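Local atomic coordinates of structural polyprotein, VP2 (Israeli acute paralysis virus, PDB entry 5CDD), a protein that probably serves as a structural subunit of the icosahedral capsid of a honeybee virus, being one mature piece of a longer structural polyprotein. Residues C[71-76]-C[183-188]; C[136-141]-C[152-157]; C[11-16]-C[56-61]; C[63-68]-C[188-193]. All coordinates share one frame; numbering follows the deposited sequence.

Contact 1 of 4, residues C[71-76]-C[183-188]; sequences LRCDVQ and MWLSNI
Q76 lies over one face of the W184 indole, its CB 3.3 Å from the centroid of the five-membered ring, a CH-pi contact over the face of that ring and 18° off its normal. The chain bends at chi2 (67°), which places CD, and OE1 of Q76 accepts S186 OG at 2.7 Å, almost straight in line with its C=O. S186 OG reaches it from between backbone N and carbonyl carbon. Next along this face is D74: its OD2 sits 3.1 Å from N187 CB, while OD1 takes the backbone N of Y138. The other face is apolar. C73 SG meets L185 CD2 at 3.8 Å, V75 CG2 touches the same methyl, and L71 CD1 reaches I188 CG2 at 3.6 Å. Behind all this stands an antiparallel ladder: D74 and S186, like Q76 and W184, are hydrogen-bonded pairs (D74 N to S186 O, 2.8 Å), with V75 and L185 the non-hydrogen-bonded pair between them. The chain turns a corner at N187. In the capsid-protein jelly roll, strand 68-81 lies between 179-186 and 131-146, strand 13-18 flanks 179-186 beyond, and L56 of helix 53-57 covers L71 and L185.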
loop_
_atom_site.group_PDB
_atom_site.type_symbol
_atom_site.label_atom_id
_atom_site.label_comp_id
_atom_site.label_asym_id
_atom_site.label_seq_id
_atom_site.Cartn_x
_atom_site.Cartn_y
_atom_site.Cartn_z
ATOM N N LEU C 71 34.615 -44.311 11.618
ATOM C CA LEU C 71 34.066 -45.009 10.466
ATOM C C LEU C 71 32.601 -44.644 10.275
ATOM O O LEU C 71 31.872 -44.428 11.242
ATOM C CB LEU C 71 34.186 -46.523 10.657
ATOM C CG LEU C 71 33.500 -47.403 9.607
ATOM C CD1 LEU C 71 34.178 -47.230 8.256
ATOM C CD2 LEU C 71 33.560 -48.851 10.047
ATOM N N ARG C 72 32.182 -44.573 9.018
ATOM C CA ARG C 72 30.802 -44.260 8.669
ATOM C C ARG C 72 30.482 -45.195 7.510
ATOM O O ARG C 72 31.245 -45.264 6.550
ATOM C CB ARG C 72 30.682 -42.803 8.222
ATOM C CG ARG C 72 29.253 -42.320 8.074
ATOM C CD ARG C 72 29.189 -41.002 7.322
ATOM N NE ARG C 72 27.820 -40.505 7.223
ATOM C CZ ARG C 72 27.142 -39.970 8.235
ATOM N NH1 ARG C 72 27.710 -39.856 9.430
ATOM N NH2 ARG C 72 25.894 -39.555 8.056
ATOM N N CYS C 73 29.369 -45.918 7.588
ATOM C CA CYS C 73 29.039 -46.850 6.516
ATOM C C CYS C 73 27.659 -47.488 6.615
ATOM O O CYS C 73 26.987 -47.407 7.644
ATOM C CB CYS C 73 30.075 -47.973 6.492
ATOM S SG CYS C 73 30.088 -48.943 8.030
ATOM N N ASP C 74 27.255 -48.128 5.521
ATOM C CA ASP C 74 25.985 -48.838 5.459
ATOM C C ASP C 74 26.363 -50.312 5.456
ATOM O O ASP C 74 27.373 -50.694 4.866
ATOM C CB ASP C 74 25.220 -48.528 4.165
ATOM C CG ASP C 74 24.959 -47.047 3.970
ATOM O OD1 ASP C 74 24.639 -46.351 4.958
ATOM O OD2 ASP C 74 25.057 -46.583 2.815
ATOM N N VAL C 75 25.565 -51.139 6.118
ATOM C CA VAL C 75 25.842 -52.566 6.159
ATOM C C VAL C 75 25.037 -53.279 5.086
ATOM O O VAL C 75 23.820 -53.122 4.995
ATOM C CB VAL C 75 25.500 -53.167 7.535
ATOM C CG1 VAL C 75 25.680 -54.677 7.503
ATOM C CG2 VAL C 75 26.394 -52.551 8.601
ATOM N N GLN C 76 25.732 -54.058 4.267
ATOM C CA GLN C 76 25.100 -54.803 3.191
ATOM C C GLN C 76 24.912 -56.248 3.642
ATOM O O GLN C 76 25.843 -56.868 4.157
ATOM C CB GLN C 76 25.983 -54.762 1.948
ATOM C CG GLN C 76 25.235 -54.509 0.658
ATOM C CD GLN C 76 24.637 -53.122 0.605
ATOM O OE1 GLN C 76 25.345 -52.122 0.737
ATOM N NE2 GLN C 76 23.327 -53.052 0.410
ATOM N N MET C 183 27.926 -60.612 4.540
ATOM C CA MET C 183 27.856 -59.200 4.883
ATOM C C MET C 183 29.111 -58.451 4.460
ATOM O O MET C 183 30.180 -59.044 4.300
ATOM C CB MET C 183 27.646 -59.023 6.389
ATOM C CG MET C 183 26.246 -59.352 6.873
ATOM S SD MET C 183 26.062 -59.047 8.642
ATOM C CE MET C 183 25.605 -60.669 9.228
ATOM N N TRP C 184 28.966 -57.143 4.278
ATOM C CA TRP C 184 30.072 -56.280 3.889
ATOM C C TRP C 184 29.625 -54.833 4.033
ATOM O O TRP C 184 28.457 -54.568 4.312
ATOM C CB TRP C 184 30.508 -56.580 2.451
ATOM C CG TRP C 184 29.488 -56.276 1.397
ATOM C CD1 TRP C 184 29.363 -55.118 0.687
ATOM C CD2 TRP C 184 28.478 -57.163 0.899
ATOM N NE1 TRP C 184 28.345 -55.229 -0.228
ATOM C CE2 TRP C 184 27.784 -56.475 -0.119
ATOM C CE3 TRP C 184 28.094 -58.473 1.215
ATOM C CZ2 TRP C 184 26.725 -57.054 -0.830
ATOM C CZ3 TRP C 184 27.040 -59.050 0.508
ATOM C CH2 TRP C 184 26.369 -58.338 -0.502
ATOM N N LEU C 185 30.548 -53.898 3.844
ATOM C CA LEU C 185 30.221 -52.488 4.000
ATOM C C LEU C 185 30.192 -51.711 2.689
ATOM O O LEU C 185 30.835 -52.089 1.710
ATOM C CB LEU C 185 31.226 -51.844 4.960
ATOM C CG LEU C 185 31.439 -52.586 6.287
ATOM C CD1 LEU C 185 32.556 -51.925 7.075
ATOM C CD2 LEU C 185 30.150 -52.599 7.093
ATOM N N SER C 186 29.421 -50.628 2.680
ATOM C CA SER C 186 29.304 -49.753 1.519
ATOM C C SER C 186 29.170 -48.329 2.059
ATOM O O SER C 186 28.860 -48.145 3.237
ATOM C CB SER C 186 28.080 -50.125 0.682
ATOM O OG SER C 186 26.881 -49.980 1.420
ATOM N N ASN C 187 29.410 -47.329 1.216
ATOM C CA ASN C 187 29.331 -45.935 1.650
ATOM C C ASN C 187 30.332 -45.680 2.761
ATOM O O ASN C 187 30.094 -44.868 3.655
ATOM C CB ASN C 187 27.929 -45.612 2.160
ATOM C CG ASN C 187 27.117 -44.850 1.152
ATOM O OD1 ASN C 187 26.926 -45.305 0.027
ATOM N ND2 ASN C 187 26.634 -43.677 1.546
ATOM N N ILE C 188 31.459 -46.376 2.686
ATOM C CA ILE C 188 32.498 -46.269 3.694
ATOM C C ILE C 188 33.183 -44.916 3.774
ATOM O O ILE C 188 33.532 -44.311 2.758
ATOM C CB ILE C 188 33.573 -47.337 3.483
ATOM C CG1 ILE C 188 32.911 -48.708 3.337
ATOM C CG2 ILE C 188 34.539 -47.328 4.660
ATOM C CD1 ILE C 188 33.847 -49.778 2.868
#

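Contact 2 of 4, residues C[136-141]-C[152-157]; sequences IPYASF and EDFVQL
F154 pushes its ring against the backbone and side chains of Y138, A139 and S140, where the two sheets of a picornavirus-like jelly roll face each other. It does so from a classic beta bulge, in which F154 and V155 both face L51 of strand 47-51. The two touching runs head in nearly opposite senses, 154° apart, and no hydrogen bond joins them.

The close part is built around the phenyl ring. F154 CG lies between backbone N and carbonyl carbon (chi1 50°), and the ring beyond it receives S140 over one face: the amide N stands 3.5 Å above the plane, toward the rim, and S140 CB comes to 3.4 Å from F154 CD2. A139 CB adds a contact with F154 CD1 at 3.8 Å. S140 OG takes little part here, being bonded to Y98 OH and to the N of Q142.

Looser ground lies on both flanks. On one, the partly exposed Y138 directs its ring edge toward the F154 face in a T-shaped pair, centroids 5.2 Å apart and planes at 64°; its OH is taken up by the carbonyl of Q142. W192 of a neighbouring subunit packs on P137 and A139. On the other, buried flank the touch is methyl against methyl. I136 CG2 comes near both branches of V155, with Y95 and L51 packed around the pair, and the last link is a thin one: CD1 of I136 to CD1 of L157, at 4.2 Å.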
loop_
_atom_site.group_PDB
_atom_site.type_symbol
_atom_site.label_atom_id
_atom_site.label_comp_id
_atom_site.label_asym_id
_atom_site.label_seq_id
_atom_site.Cartn_x
_atom_site.Cartn_y
_atom_site.Cartn_z
ATOM N N ILE C 136 21.383 -51.701 5.073
ATOM C CA ILE C 136 21.122 -51.056 6.349
ATOM C C ILE C 136 21.852 -49.718 6.386
ATOM O O ILE C 136 23.044 -49.654 6.690
ATOM C CB ILE C 136 21.597 -51.927 7.524
ATOM C CG1 ILE C 136 20.851 -53.260 7.510
ATOM C CG2 ILE C 136 21.361 -51.200 8.839
ATOM C CD1 ILE C 136 21.267 -54.205 8.617
ATOM N N PRO C 137 21.139 -48.626 6.067
ATOM C CA PRO C 137 21.724 -47.284 6.063
ATOM C C PRO C 137 22.386 -46.950 7.394
ATOM O O PRO C 137 21.953 -47.427 8.442
ATOM C CB PRO C 137 20.520 -46.387 5.785
ATOM C CG PRO C 137 19.627 -47.264 4.971
ATOM C CD PRO C 137 19.711 -48.572 5.710
ATOM N N TYR C 138 23.438 -46.140 7.346
ATOM C CA TYR C 138 24.136 -45.728 8.556
ATOM C C TYR C 138 23.045 -45.337 9.550
ATOM O O TYR C 138 22.361 -44.330 9.363
ATOM C CB TYR C 138 25.035 -44.532 8.247
ATOM C CG TYR C 138 25.852 -44.056 9.418
ATOM C CD1 TYR C 138 26.854 -44.853 9.961
ATOM C CD2 TYR C 138 25.612 -42.810 9.995
ATOM C CE1 TYR C 138 27.601 -44.424 11.052
ATOM C CE2 TYR C 138 26.353 -42.371 11.088
ATOM C CZ TYR C 138 27.344 -43.184 11.609
ATOM O OH TYR C 138 28.071 -42.759 12.694
ATOM N N ALA C 139 22.878 -46.136 10.599
ATOM C CA ALA C 139 21.831 -45.885 11.580
ATOM C C ALA C 139 22.270 -45.274 12.903
ATOM O O ALA C 139 21.495 -45.249 13.860
ATOM C CB ALA C 139 21.062 -47.175 11.843
ATOM N N SER C 140 23.500 -44.779 12.969
ATOM C CA SER C 140 23.989 -44.173 14.201
ATOM C C SER C 140 23.484 -42.740 14.293
ATOM O O SER C 140 23.225 -42.102 13.272
ATOM C CB SER C 140 25.519 -44.180 14.229
ATOM O OG SER C 140 26.013 -43.654 15.451
ATOM N N PHE C 141 23.329 -42.241 15.517
ATOM C CA PHE C 141 22.873 -40.871 15.716
ATOM C C PHE C 141 24.099 -39.974 15.849
ATOM O O PHE C 141 23.990 -38.750 15.935
ATOM C CB PHE C 141 21.981 -40.769 16.962
ATOM C CG PHE C 141 22.676 -41.106 18.256
ATOM C CD1 PHE C 141 23.575 -40.220 18.837
ATOM C CD2 PHE C 141 22.414 -42.307 18.903
ATOM C CE1 PHE C 141 24.201 -40.526 20.047
ATOM C CE2 PHE C 141 23.035 -42.623 20.111
ATOM C CZ PHE C 141 23.930 -41.729 20.684
ATOM N N GLU C 152 29.853 -48.853 20.362
ATOM C CA GLU C 152 28.793 -48.089 19.739
ATOM C C GLU C 152 27.958 -48.776 18.658
ATOM O O GLU C 152 27.508 -48.107 17.732
ATOM C CB GLU C 152 29.395 -46.801 19.168
ATOM C CG GLU C 152 30.108 -45.931 20.197
ATOM C CD GLU C 152 30.803 -44.727 19.574
ATOM O OE1 GLU C 152 31.446 -43.960 20.323
ATOM O OE2 GLU C 152 30.709 -44.553 18.340
ATOM N N ASP C 153 27.735 -50.084 18.752
ATOM C CA ASP C 153 26.921 -50.728 17.725
ATOM C C ASP C 153 25.570 -50.026 17.702
ATOM O O ASP C 153 24.883 -49.945 18.720
ATOM C CB ASP C 153 26.749 -52.221 17.997
ATOM C CG ASP C 153 27.966 -53.029 17.586
ATOM O OD1 ASP C 153 28.543 -52.752 16.515
ATOM O OD2 ASP C 153 28.341 -53.956 18.330
ATOM N N PHE C 154 25.201 -49.513 16.533
ATOM C CA PHE C 154 23.961 -48.765 16.380
ATOM C C PHE C 154 22.763 -49.481 15.758
ATOM O O PHE C 154 21.691 -48.889 15.633
ATOM C CB PHE C 154 24.255 -47.495 15.586
ATOM C CG PHE C 154 25.027 -47.743 14.326
ATOM C CD1 PHE C 154 24.409 -48.290 13.207
ATOM C CD2 PHE C 154 26.383 -47.450 14.267
ATOM C CE1 PHE C 154 25.134 -48.541 12.041
ATOM C CE2 PHE C 154 27.118 -47.697 13.110
ATOM C CZ PHE C 154 26.492 -48.243 11.994
ATOM N N VAL C 155 22.919 -50.739 15.367
ATOM C CA VAL C 155 21.795 -51.448 14.767
ATOM C C VAL C 155 21.851 -52.950 15.016
ATOM O O VAL C 155 22.922 -53.555 14.993
ATOM C CB VAL C 155 21.726 -51.175 13.244
ATOM C CG1 VAL C 155 23.001 -51.644 12.569
ATOM C CG2 VAL C 155 20.515 -51.866 12.643
ATOM N N GLN C 156 20.685 -53.539 15.265
ATOM C CA GLN C 156 20.579 -54.972 15.515
ATOM C C GLN C 156 19.847 -55.647 14.364
ATOM O O GLN C 156 18.797 -55.176 13.928
ATOM C CB GLN C 156 19.816 -55.232 16.816
ATOM C CG GLN C 156 20.438 -54.593 18.040
ATOM C CD GLN C 156 21.880 -55.003 18.230
ATOM O OE1 GLN C 156 22.193 -56.191 18.306
ATOM N NE2 GLN C 156 22.770 -54.021 18.308
ATOM N N LEU C 157 20.404 -56.747 13.872
ATOM C CA LEU C 157 19.794 -57.487 12.775
ATOM C C LEU C 157 19.173 -58.772 13.315
ATOM O O LEU C 157 19.788 -59.476 14.115
ATOM C CB LEU C 157 20.844 -57.813 11.712
ATOM C CG LEU C 157 20.336 -58.495 10.441
ATOM C CD1 LEU C 157 19.241 -57.654 9.804
ATOM C CD2 LEU C 157 21.492 -58.689 9.476
#

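Contact 3 of 4, residues C[11-16]-C[56-61]; sequences RPVLID and LKAGGK
V13 and K61 meet where a type I' beta turn, A58 to K61, brings the chain leaving helix 53-57 up against the start of strand 13-18. The two side chains cross obliquely, K61 CE passing V13 CG1 at 3.9 Å. The polar link is a single bond: K61 NZ donates to the backbone O of R11 at 2.6 Å, in the carbonyl plane and on a lone pair, with a C=O...donor angle of 141°. K61 is extended as far as CE, and then a bend at chi4 (-66°) sets NZ toward that oxygen. The carbonyls of F8 and L9, at the end of helix 2-9, give the same ammonium two weak bonds more, so its charge probably gains from the negative end of the helix dipole.

The turn itself is closed by K61 N to A58 O, 3.1 Å, and its two middle residues, G59 and G60, both have positive phi. G59 presents only backbone to the strand, and V13 CG1 comes up to its CA at 3.7 Å.

In the jelly roll, strand 13-18 runs antiparallel beside 179-186, and a classic beta bulge puts both I15 and D16 opposite V181. Two apolar contacts converge on the A58 methyl. V13 CG2 meets A58 CB at 3.6 Å, and I15, which also packs on M183 and W49, sends CD1 to the same carbon.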
loop_
_atom_site.group_PDB
_atom_site.type_symbol
_atom_site.label_atom_id
_atom_site.label_comp_id
_atom_site.label_asym_id
_atom_site.label_seq_id
_atom_site.Cartn_x
_atom_site.Cartn_y
_atom_site.Cartn_z
ATOM N N ARG C 11 34.291 -56.230 0.565
ATOM C CA ARG C 11 34.356 -57.634 0.178
ATOM C C ARG C 11 33.390 -58.457 1.018
ATOM O O ARG C 11 33.469 -58.458 2.248
ATOM C CB ARG C 11 35.771 -58.181 0.373
ATOM C CG ARG C 11 36.810 -57.596 -0.549
ATOM C CD ARG C 11 38.156 -58.226 -0.262
ATOM N NE ARG C 11 39.188 -57.789 -1.197
ATOM C CZ ARG C 11 40.443 -58.224 -1.173
ATOM N NH1 ARG C 11 40.823 -59.110 -0.260
ATOM N NH2 ARG C 11 41.315 -57.777 -2.065
ATOM N N PRO C 12 32.456 -59.166 0.364
ATOM C CA PRO C 12 31.488 -59.991 1.092
ATOM C C PRO C 12 32.199 -61.099 1.863
ATOM O O PRO C 12 33.151 -61.687 1.358
ATOM C CB PRO C 12 30.608 -60.553 -0.024
ATOM C CG PRO C 12 30.658 -59.491 -1.074
ATOM C CD PRO C 12 32.125 -59.126 -1.072
ATOM N N VAL C 13 31.741 -61.379 3.078
ATOM C CA VAL C 13 32.341 -62.424 3.896
ATOM C C VAL C 13 31.248 -63.263 4.542
ATOM O O VAL C 13 30.237 -62.723 4.987
ATOM C CB VAL C 13 33.222 -61.822 5.009
ATOM C CG1 VAL C 13 34.359 -61.052 4.400
ATOM C CG2 VAL C 13 32.411 -60.894 5.884
ATOM N N LEU C 14 31.432 -64.579 4.580
ATOM C CA LEU C 14 30.438 -65.447 5.200
ATOM C C LEU C 14 30.463 -65.167 6.696
ATOM O O LEU C 14 31.401 -65.549 7.395
ATOM C CB LEU C 14 30.763 -66.918 4.937
ATOM C CG LEU C 14 29.738 -67.928 5.456
ATOM C CD1 LEU C 14 28.414 -67.741 4.733
ATOM C CD2 LEU C 14 30.263 -69.331 5.237
ATOM N N ILE C 15 29.434 -64.478 7.176
ATOM C CA ILE C 15 29.338 -64.129 8.586
ATOM C C ILE C 15 28.783 -65.290 9.396
ATOM O O ILE C 15 29.142 -65.476 10.558
ATOM C CB ILE C 15 28.414 -62.905 8.800
ATOM C CG1 ILE C 15 28.981 -61.683 8.075
ATOM C CG2 ILE C 15 28.271 -62.612 10.284
ATOM C CD1 ILE C 15 30.327 -61.229 8.597
ATOM N N ASP C 16 27.912 -66.077 8.778
ATOM C CA ASP C 16 27.305 -67.195 9.479
ATOM C C ASP C 16 26.677 -68.174 8.496
ATOM O O ASP C 16 26.480 -67.860 7.324
ATOM C CB ASP C 16 26.234 -66.666 10.437
ATOM C CG ASP C 16 26.057 -67.538 11.661
ATOM O OD1 ASP C 16 25.777 -68.747 11.505
ATOM O OD2 ASP C 16 26.194 -67.006 12.785
ATOM N N LEU C 56 32.716 -56.099 11.069
ATOM C CA LEU C 56 34.077 -55.593 11.189
ATOM C C LEU C 56 34.979 -56.691 11.761
ATOM O O LEU C 56 36.200 -56.563 11.738
ATOM C CB LEU C 56 34.138 -54.349 12.090
ATOM C CG LEU C 56 33.489 -53.032 11.642
ATOM C CD1 LEU C 56 33.666 -52.001 12.753
ATOM C CD2 LEU C 56 34.115 -52.521 10.345
ATOM N N LYS C 57 34.388 -57.769 12.276
ATOM C CA LYS C 57 35.188 -58.864 12.822
ATOM C C LYS C 57 35.458 -60.004 11.835
ATOM O O LYS C 57 36.386 -60.782 12.036
ATOM C CB LYS C 57 34.557 -59.434 14.109
ATOM C CG LYS C 57 34.970 -58.688 15.391
ATOM C CD LYS C 57 35.003 -59.580 16.646
ATOM C CE LYS C 57 33.629 -59.796 17.253
ATOM N NZ LYS C 57 33.076 -58.580 17.910
ATOM N N ALA C 58 34.669 -60.111 10.772
ATOM C CA ALA C 58 34.886 -61.182 9.803
ATOM C C ALA C 58 35.804 -60.775 8.654
ATOM O O ALA C 58 36.099 -59.593 8.472
ATOM C CB ALA C 58 33.562 -61.659 9.251
ATOM N N GLY C 59 36.264 -61.763 7.891
ATOM C CA GLY C 59 37.130 -61.492 6.755
ATOM C C GLY C 59 38.377 -60.700 7.079
ATOM O O GLY C 59 39.070 -60.238 6.174
ATOM N N GLY C 60 38.665 -60.540 8.365
ATOM C CA GLY C 60 39.841 -59.793 8.763
ATOM C C GLY C 60 39.763 -58.330 8.380
ATOM O O GLY C 60 40.756 -57.742 7.971
ATOM N N LYS C 61 38.585 -57.735 8.524
ATOM C CA LYS C 61 38.392 -56.333 8.177
ATOM C C LYS C 61 38.918 -55.406 9.279
ATOM O O LYS C 61 39.487 -54.355 8.994
ATOM C CB LYS C 61 36.908 -56.056 7.941
ATOM C CG LYS C 61 36.266 -56.905 6.851
ATOM C CD LYS C 61 34.850 -56.433 6.573
ATOM C CE LYS C 61 34.132 -57.332 5.580
ATOM N NZ LYS C 61 34.743 -57.271 4.227
#

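Contact 4 of 4, residues C[63-68]-C[188-193]; sequences QKLANF and ISLVIP
The L190 side chain lies over the face of the F68 ring, and apolar contact carries most of this meeting. L190 CG stands over the middle of the ring, a CH-pi contact 3.7 Å from the centroid and 13° off the ring normal. With CG anti to the backbone N (chi1 -153°), the leucine extends from its strand, and the two side chains cross at about a right angle. Its branches divide the remaining work: CD2 rests 3.7 Å from F68 CD2 and 3.9 Å from L65 CB, while CD1 also nears L65 CB. I5 of helix 2-9 and L147 pack on both L190 and F68, which closes the cluster with residues distant in sequence.

Polar contact across the pair is slight, with no hydrogen bond between the two segments. The carbonyl O of N67 receives a CA-H...O approach from P193 CA at 3.1 Å. Within 63-68, a type II turn from L65 to F68 is spanned by a weak bond, F68 N to L65 O at 3.4 Å, and N67 takes the positive phi of its third position.

As for backbone pairing, F68 and P193 form an antiparallel non-hydrogen-bonded pair, their CA atoms 4.5 Å apart. Bonds of N67 with T194 and of I192 with K69 continue the ladder on either side of it. Here, then, a turn leads into a long jelly-roll strand, and the chain's last strand zips antiparallel along its beginning.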
loop_
_atom_site.group_PDB
_atom_site.type_symbol
_atom_site.label_atom_id
_atom_site.label_comp_id
_atom_site.label_asym_id
_atom_site.label_seq_id
_atom_site.Cartn_x
_atom_site.Cartn_y
_atom_site.Cartn_z
ATOM N N GLN C 63 41.459 -55.630 11.141
ATOM C CA GLN C 63 42.897 -55.416 11.045
ATOM C C GLN C 63 43.239 -54.553 9.856
ATOM O O GLN C 63 44.364 -54.080 9.726
ATOM C CB GLN C 63 43.638 -56.742 10.925
ATOM C CG GLN C 63 43.409 -57.649 12.101
ATOM C CD GLN C 63 42.231 -58.580 11.903
ATOM O OE1 GLN C 63 41.176 -58.186 11.402
ATOM N NE2 GLN C 63 42.399 -59.827 12.315
ATOM N N LYS C 64 42.256 -54.350 8.992
ATOM C CA LYS C 64 42.456 -53.538 7.813
ATOM C C LYS C 64 42.383 -52.062 8.177
ATOM O O LYS C 64 43.206 -51.274 7.736
ATOM C CB LYS C 64 41.402 -53.865 6.760
ATOM C CG LYS C 64 41.938 -53.789 5.353
ATOM C CD LYS C 64 42.876 -54.952 5.098
ATOM C CE LYS C 64 43.674 -54.756 3.821
ATOM N NZ LYS C 64 44.741 -55.780 3.649
ATOM N N LEU C 65 41.405 -51.689 8.990
ATOM C CA LEU C 65 41.262 -50.301 9.381
ATOM C C LEU C 65 41.880 -50.003 10.739
ATOM O O LEU C 65 41.391 -49.155 11.483
ATOM C CB LEU C 65 39.783 -49.909 9.360
ATOM C CG LEU C 65 38.807 -50.960 9.898
ATOM C CD1 LEU C 65 38.888 -51.039 11.404
ATOM C CD2 LEU C 65 37.402 -50.599 9.486
ATOM N N ALA C 66 42.952 -50.715 11.066
ATOM C CA ALA C 66 43.648 -50.490 12.322
ATOM C C ALA C 66 44.335 -49.130 12.259
ATOM O O ALA C 66 44.772 -48.697 11.192
ATOM C CB ALA C 66 44.668 -51.568 12.535
ATOM N N ASN C 67 44.428 -48.464 13.406
ATOM C CA ASN C 67 45.053 -47.151 13.492
ATOM C C ASN C 67 44.170 -46.056 12.907
ATOM O O ASN C 67 44.633 -44.951 12.632
ATOM C CB ASN C 67 46.416 -47.160 12.801
ATOM C CG ASN C 67 47.416 -48.041 13.517
ATOM O OD1 ASN C 67 47.755 -47.800 14.676
ATOM N ND2 ASN C 67 47.888 -49.075 12.832
ATOM N N PHE C 68 42.895 -46.381 12.711
ATOM C CA PHE C 68 41.914 -45.425 12.212
ATOM C C PHE C 68 40.941 -45.161 13.353
ATOM O O PHE C 68 40.631 -46.064 14.129
ATOM C CB PHE C 68 41.180 -45.982 10.997
ATOM C CG PHE C 68 41.807 -45.601 9.691
ATOM C CD1 PHE C 68 41.870 -44.268 9.301
ATOM C CD2 PHE C 68 42.333 -46.571 8.847
ATOM C CE1 PHE C 68 42.451 -43.905 8.088
ATOM C CE2 PHE C 68 42.916 -46.219 7.631
ATOM C CZ PHE C 68 42.973 -44.883 7.251
ATOM N N ILE C 188 31.459 -46.376 2.686
ATOM C CA ILE C 188 32.498 -46.269 3.694
ATOM C C ILE C 188 33.183 -44.916 3.774
ATOM O O ILE C 188 33.532 -44.311 2.758
ATOM C CB ILE C 188 33.573 -47.337 3.483
ATOM C CG1 ILE C 188 32.911 -48.708 3.337
ATOM C CG2 ILE C 188 34.539 -47.328 4.660
ATOM C CD1 ILE C 188 33.847 -49.778 2.868
ATOM N N SER C 189 33.371 -44.458 5.006
ATOM C CA SER C 189 34.036 -43.195 5.293
ATOM C C SER C 189 35.026 -43.508 6.418
ATOM O O SER C 189 34.622 -43.786 7.548
ATOM C CB SER C 189 33.018 -42.156 5.759
ATOM O OG SER C 189 33.645 -40.914 6.005
ATOM N N LEU C 190 36.318 -43.468 6.106
ATOM C CA LEU C 190 37.364 -43.789 7.080
ATOM C C LEU C 190 38.281 -42.590 7.320
ATOM O O LEU C 190 39.018 -42.194 6.423
ATOM C CB LEU C 190 38.166 -44.979 6.552
ATOM C CG LEU C 190 38.890 -45.925 7.503
ATOM C CD1 LEU C 190 37.950 -46.451 8.578
ATOM C CD2 LEU C 190 39.438 -47.079 6.680
ATOM N N VAL C 191 38.412 -42.140 8.509
ATOM C CA VAL C 191 39.142 -41.080 8.792
ATOM C C VAL C 191 39.724 -40.906 10.057
ATOM O O VAL C 191 39.268 -41.263 10.816
ATOM C CB VAL C 191 38.389 -39.857 8.675
ATOM C CG1 VAL C 191 37.814 -39.758 7.470
ATOM C CG2 VAL C 191 37.242 -39.709 9.440
ATOM N N ILE C 192 40.851 -40.245 10.170
ATOM C CA ILE C 192 41.678 -39.893 11.335
ATOM C C ILE C 192 42.557 -40.936 11.929
ATOM O O ILE C 192 42.094 -41.813 12.143
ATOM C CB ILE C 192 40.920 -39.269 12.404
ATOM C CG1 ILE C 192 40.008 -38.309 11.885
ATOM C CG2 ILE C 192 41.684 -38.755 13.533
ATOM C CD1 ILE C 192 40.588 -37.164 11.492
ATOM N N PRO C 193 43.896 -40.787 12.138
ATOM C CA PRO C 193 44.659 -41.862 12.667
ATOM C C PRO C 193 44.924 -41.821 13.989
ATOM O O PRO C 193 44.892 -40.920 14.496
ATOM C CB PRO C 193 45.915 -41.613 12.080
ATOM C CG PRO C 193 45.745 -40.758 11.025
ATOM C CD PRO C 193 45.028 -39.903 11.741
#

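In the fold
Contacts 1 and 4 are successive lengths of one antiparallel seam along strand 68-81; they share I188, and R72 O accepts S189 N at 2.7 Å where one passes into the other, their centres 13 Å apart. Contact 2 joins from the opposite edge of that strand: V75 O binds I136 N at 2.8 Å. Its own centre lies 10 Å from that of contact 1. Contact 3 lies beyond strand 179-186, where M183 O takes V13 N at 3.1 Å, and it meets contact 4 through L56 and L65. Contacts 2 and 3 do not touch, with nearest atoms about 6 Å apart. All four reach the same antiparallel sheet of the jelly roll.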